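PDB 1ZL9: probable glutathione S-transferase 5 from Caenorhabditis elegans, which conjugates reduced glutathione to a wide range of hydrophobic electrophiles of internal or foreign origin and may help detoxify reactive oxygen species during bacterial infection. Local coordinates for residues Phe127-Leu138 with Ile162-Ile170. Numbering follows the deposited sequence.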
loop_
_atom_site.group_PDB
_atom_site.type_symbol
_atom_site.label_atom_id
_atom_site.label_comp_id
_atom_site.label_asym_id
_atom_site.label_seq_id
_atom_site.Cartn_x
_atom_site.Cartn_y
_atom_site.Cartn_z
ATOM N N PHE A 127 -2.384 -16.890 -12.380
ATOM C CA PHE A 127 -1.793 -15.681 -12.913
ATOM C C PHE A 127 -2.716 -15.040 -13.964
ATOM O O PHE A 127 -3.031 -13.893 -13.857
ATOM C CB PHE A 127 -0.402 -15.944 -13.492
ATOM C CG PHE A 127 0.109 -14.775 -14.274
ATOM C CD1 PHE A 127 0.503 -13.583 -13.599
ATOM C CD2 PHE A 127 0.140 -14.795 -15.650
ATOM C CE1 PHE A 127 0.986 -12.488 -14.338
ATOM C CE2 PHE A 127 0.606 -13.641 -16.390
ATOM C CZ PHE A 127 0.981 -12.518 -15.726
ATOM N N LEU A 128 -3.169 -15.792 -14.958
ATOM C CA LEU A 128 -3.844 -15.153 -16.080
ATOM C C LEU A 128 -5.137 -14.469 -15.696
ATOM O O LEU A 128 -5.402 -13.346 -16.180
ATOM C CB LEU A 128 -4.036 -16.117 -17.279
ATOM C CG LEU A 128 -2.707 -16.341 -18.009
ATOM C CD1 LEU A 128 -2.825 -17.497 -19.018
ATOM C CD2 LEU A 128 -2.251 -15.106 -18.753
ATOM N N PRO A 129 -5.948 -15.059 -14.834
ATOM C CA PRO A 129 -7.105 -14.331 -14.329
ATOM C C PRO A 129 -6.723 -13.019 -13.591
ATOM O O PRO A 129 -7.344 -11.973 -13.760
ATOM C CB PRO A 129 -7.744 -15.324 -13.364
ATOM C CG PRO A 129 -7.374 -16.712 -13.924
ATOM C CD PRO A 129 -5.952 -16.464 -14.385
ATOM N N ALA A 130 -5.660 -13.049 -12.796
ATOM C CA ALA A 130 -5.239 -11.823 -12.110
ATOM C C ALA A 130 -4.798 -10.690 -13.071
ATOM O O ALA A 130 -5.139 -9.485 -12.895
ATOM C CB ALA A 130 -4.129 -12.149 -11.147
ATOM N N PHE A 131 -3.982 -11.105 -14.006
ATOM C CA PHE A 131 -3.399 -10.277 -15.029
ATOM C C PHE A 131 -4.496 -9.660 -15.861
ATOM O O PHE A 131 -4.461 -8.498 -16.117
ATOM C CB PHE A 131 -2.493 -11.117 -15.941
ATOM C CG PHE A 131 -2.019 -10.397 -17.151
ATOM C CD1 PHE A 131 -1.010 -9.438 -17.051
ATOM C CD2 PHE A 131 -2.545 -10.719 -18.406
ATOM C CE1 PHE A 131 -0.574 -8.775 -18.182
ATOM C CE2 PHE A 131 -2.140 -10.084 -19.540
ATOM C CZ PHE A 131 -1.116 -9.070 -19.417
ATOM N N GLU A 132 -5.456 -10.460 -16.282
ATOM C CA GLU A 132 -6.523 -9.956 -17.165
ATOM C C GLU A 132 -7.448 -8.980 -16.416
ATOM O O GLU A 132 -7.873 -7.950 -16.960
ATOM C CB GLU A 132 -7.289 -11.139 -17.764
ATOM C CG GLU A 132 -6.367 -11.828 -18.776
ATOM C CD GLU A 132 -6.972 -12.964 -19.593
ATOM O OE1 GLU A 132 -8.158 -13.276 -19.401
ATOM O OE2 GLU A 132 -6.210 -13.530 -20.433
ATOM N N LYS A 133 -7.698 -9.235 -15.155
ATOM C CA LYS A 133 -8.498 -8.302 -14.372
ATOM C C LYS A 133 -7.774 -6.955 -14.215
ATOM O O LYS A 133 -8.335 -5.901 -14.462
ATOM C CB LYS A 133 -8.783 -8.924 -13.027
ATOM C CG LYS A 133 -9.393 -8.030 -11.982
ATOM C CD LYS A 133 -9.878 -8.855 -10.754
ATOM C CE LYS A 133 -9.522 -8.252 -9.397
ATOM N NZ LYS A 133 -9.004 -9.369 -8.363
ATOM N N PHE A 134 -6.503 -7.004 -13.820
ATOM C CA PHE A 134 -5.800 -5.811 -13.487
ATOM C C PHE A 134 -5.467 -5.003 -14.720
ATOM O O PHE A 134 -5.587 -3.810 -14.695
ATOM C CB PHE A 134 -4.484 -6.163 -12.716
ATOM C CG PHE A 134 -3.650 -4.943 -12.415
ATOM C CD1 PHE A 134 -2.385 -4.786 -12.966
ATOM C CD2 PHE A 134 -4.206 -3.894 -11.654
ATOM C CE1 PHE A 134 -1.631 -3.646 -12.688
ATOM C CE2 PHE A 134 -3.427 -2.745 -11.364
ATOM C CZ PHE A 134 -2.155 -2.631 -11.952
ATOM N N TYR A 135 -5.063 -5.671 -15.805
ATOM C CA TYR A 135 -4.737 -4.976 -17.052
ATOM C C TYR A 135 -6.003 -4.319 -17.664
ATOM O O TYR A 135 -5.927 -3.287 -18.283
ATOM C CB TYR A 135 -3.957 -5.889 -17.999
ATOM C CG TYR A 135 -2.471 -5.750 -17.735
ATOM C CD1 TYR A 135 -1.919 -6.138 -16.493
ATOM C CD2 TYR A 135 -1.618 -5.176 -18.692
ATOM C CE1 TYR A 135 -0.552 -5.913 -16.184
ATOM C CE2 TYR A 135 -0.280 -4.926 -18.414
ATOM C CZ TYR A 135 0.280 -5.307 -17.157
ATOM O OH TYR A 135 1.635 -5.082 -16.905
ATOM N N GLY A 136 -7.168 -4.849 -17.392
ATOM C CA GLY A 136 -8.401 -4.191 -17.839
ATOM C C GLY A 136 -8.580 -2.884 -17.087
ATOM O O GLY A 136 -8.969 -1.879 -17.679
ATOM N N PHE A 137 -8.207 -2.862 -15.808
ATOM C CA PHE A 137 -8.263 -1.613 -15.090
ATOM C C PHE A 137 -7.207 -0.607 -15.642
ATOM O O PHE A 137 -7.478 0.600 -15.720
ATOM C CB PHE A 137 -8.023 -1.815 -13.621
ATOM C CG PHE A 137 -9.040 -2.660 -12.931
ATOM C CD1 PHE A 137 -8.648 -3.534 -11.950
ATOM C CD2 PHE A 137 -10.395 -2.517 -13.184
ATOM C CE1 PHE A 137 -9.641 -4.328 -11.255
ATOM C CE2 PHE A 137 -11.354 -3.299 -12.481
ATOM C CZ PHE A 137 -10.953 -4.187 -11.535
ATOM N N LEU A 138 -6.024 -1.092 -16.014
ATOM C CA LEU A 138 -4.989 -0.223 -16.558
ATOM C C LEU A 138 -5.539 0.472 -17.838
ATOM O O LEU A 138 -5.360 1.672 -18.050
ATOM C CB LEU A 138 -3.722 -0.978 -16.865
ATOM C CG LEU A 138 -2.966 -1.435 -15.602
ATOM C CD1 LEU A 138 -1.765 -2.302 -16.132
ATOM C CD2 LEU A 138 -2.429 -0.290 -14.851
ATOM N N ILE A 162 4.573 0.212 -14.007
ATOM C CA ILE A 162 3.744 -0.628 -14.848
ATOM C C ILE A 162 4.465 -0.940 -16.163
ATOM O O ILE A 162 4.421 -2.047 -16.659
ATOM C CB ILE A 162 2.368 0.074 -15.099
ATOM C CG1 ILE A 162 1.513 0.148 -13.790
ATOM C CG2 ILE A 162 1.620 -0.585 -16.186
ATOM C CD1 ILE A 162 1.259 -1.179 -13.108
ATOM N N ALA A 163 5.093 0.057 -16.777
ATOM C CA ALA A 163 5.880 -0.201 -17.975
ATOM C C ALA A 163 6.966 -1.221 -17.774
ATOM O O ALA A 163 7.183 -2.067 -18.626
ATOM C CB ALA A 163 6.510 1.067 -18.545
ATOM N N GLN A 164 7.603 -1.213 -16.618
ATOM C CA GLN A 164 8.677 -2.177 -16.371
ATOM C C GLN A 164 8.098 -3.616 -16.185
ATOM O O GLN A 164 8.650 -4.602 -16.673
ATOM C CB GLN A 164 9.450 -1.768 -15.116
ATOM C CG GLN A 164 10.672 -2.688 -14.863
ATOM C CD GLN A 164 11.610 -2.834 -16.052
ATOM O OE1 GLN A 164 11.736 -3.929 -16.667
ATOM N NE2 GLN A 164 12.241 -1.750 -16.413
ATOM N N HIS A 165 6.958 -3.703 -15.540
ATOM C CA HIS A 165 6.250 -5.017 -15.377
ATOM C C HIS A 165 5.819 -5.564 -16.755
ATOM O O HIS A 165 6.117 -6.692 -17.123
ATOM C CB HIS A 165 5.049 -4.885 -14.419
ATOM C CG HIS A 165 4.350 -6.196 -14.149
ATOM N ND1 HIS A 165 4.058 -7.087 -15.138
ATOM C CD2 HIS A 165 3.937 -6.791 -13.016
ATOM C CE1 HIS A 165 3.439 -8.143 -14.637
ATOM N NE2 HIS A 165 3.360 -7.995 -13.360
ATOM N N SER A 166 5.189 -4.705 -17.563
ATOM C CA SER A 166 4.799 -5.057 -18.897
ATOM C C SER A 166 5.980 -5.491 -19.781
ATOM O O SER A 166 5.840 -6.445 -20.491
ATOM C CB SER A 166 4.034 -3.940 -19.582
ATOM O OG SER A 166 2.832 -3.627 -18.916
ATOM N N ALA A 167 7.078 -4.733 -19.773
ATOM C CA ALA A 167 8.266 -5.012 -20.561
ATOM C C ALA A 167 8.842 -6.372 -20.142
ATOM O O ALA A 167 9.151 -7.216 -21.014
ATOM C CB ALA A 167 9.306 -3.886 -20.431
ATOM N N ASP A 168 8.878 -6.623 -18.835
ATOM C CA ASP A 168 9.330 -7.943 -18.365
ATOM C C ASP A 168 8.442 -9.103 -18.849
ATOM O O ASP A 168 8.936 -10.118 -19.343
ATOM C CB ASP A 168 9.445 -7.931 -16.853
ATOM C CG ASP A 168 10.645 -7.126 -16.368
ATOM O OD1 ASP A 168 11.408 -6.631 -17.222
ATOM O OD2 ASP A 168 10.935 -6.921 -15.181
ATOM N N LEU A 169 7.125 -8.965 -18.748
ATOM C CA LEU A 169 6.200 -10.030 -19.128
ATOM C C LEU A 169 6.334 -10.252 -20.611
ATOM O O LEU A 169 6.431 -11.412 -21.034
ATOM C CB LEU A 169 4.762 -9.619 -18.842
ATOM C CG LEU A 169 4.348 -9.632 -17.398
ATOM C CD1 LEU A 169 2.904 -9.228 -17.325
ATOM C CD2 LEU A 169 4.625 -10.987 -16.693
ATOM N N ILE A 170 6.399 -9.167 -21.400
ATOM C CA ILE A 170 6.565 -9.322 -22.863
ATOM C C ILE A 170 7.905 -9.989 -23.239
ATOM O O ILE A 170 7.954 -10.906 -24.089
ATOM C CB ILE A 170 6.397 -7.941 -23.594
ATOM C CG1 ILE A 170 4.932 -7.453 -23.446
ATOM C CG2 ILE A 170 6.869 -8.036 -25.076
ATOM C CD1 ILE A 170 4.753 -6.025 -23.734
#
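In the all-helical C-terminal domain of this sigma-class glutathione transferase, helices 119-145 and 157-171 pack through their side chains across a wide separation of axes, and Tyr135 bridges them by fitting as a knob among Ile162, His165, Ser166 and Leu169. The axes of the two segments come no closer than 13.2 Å, with 135° between their N-to-C directions, so large side chains must span the distance. Tyr135 does so with its phenol end: OH lies 2.8 Å from Ser166 OG in a hydrogen bond that either hydroxyl could donate, and the serine oxygen approaches the ring at its edge, near the ring plane. Ser166 OG stands beside its own backbone N (chi1 -62°), which also brings it 3.2 Å from the carbonyl O of Ile162, one turn back. The ring of Tyr135 is held between neighbours of its own helix, Leu138 CD1 over the centre of one face and Phe131 CE1 over the centre of the other.

Apolar contacts continue the interface on both sides of this bond. Ile162 meets Leu138 tip to tip, CG2 lying 3.8 Å from Leu138 CD1, while Ile162 CD1 reaches the edge of the Phe134 ring, 3.8 Å from Phe134 CE1. Beyond the tyrosine, Leu169 packs alongside Phe131, though the exact placing of its CD1 methyl is less certain, and Leu169 CD2 comes within 4.1 Å of Phe127 CZ. Helix 84-112 contributes Tyr100, which stacks on Phe134 and also meets the His165 ring; Phe176 meets the rings of Phe131 and Tyr135.

A polar pair thus sits within a largely buried aromatic and aliphatic interface, where each hydroxyl supplies the other with a partner; the bond fixes where the phenol oxygen lies, while Leu138 and Phe131 over the two faces probably hinder turning of the ring about its own axis.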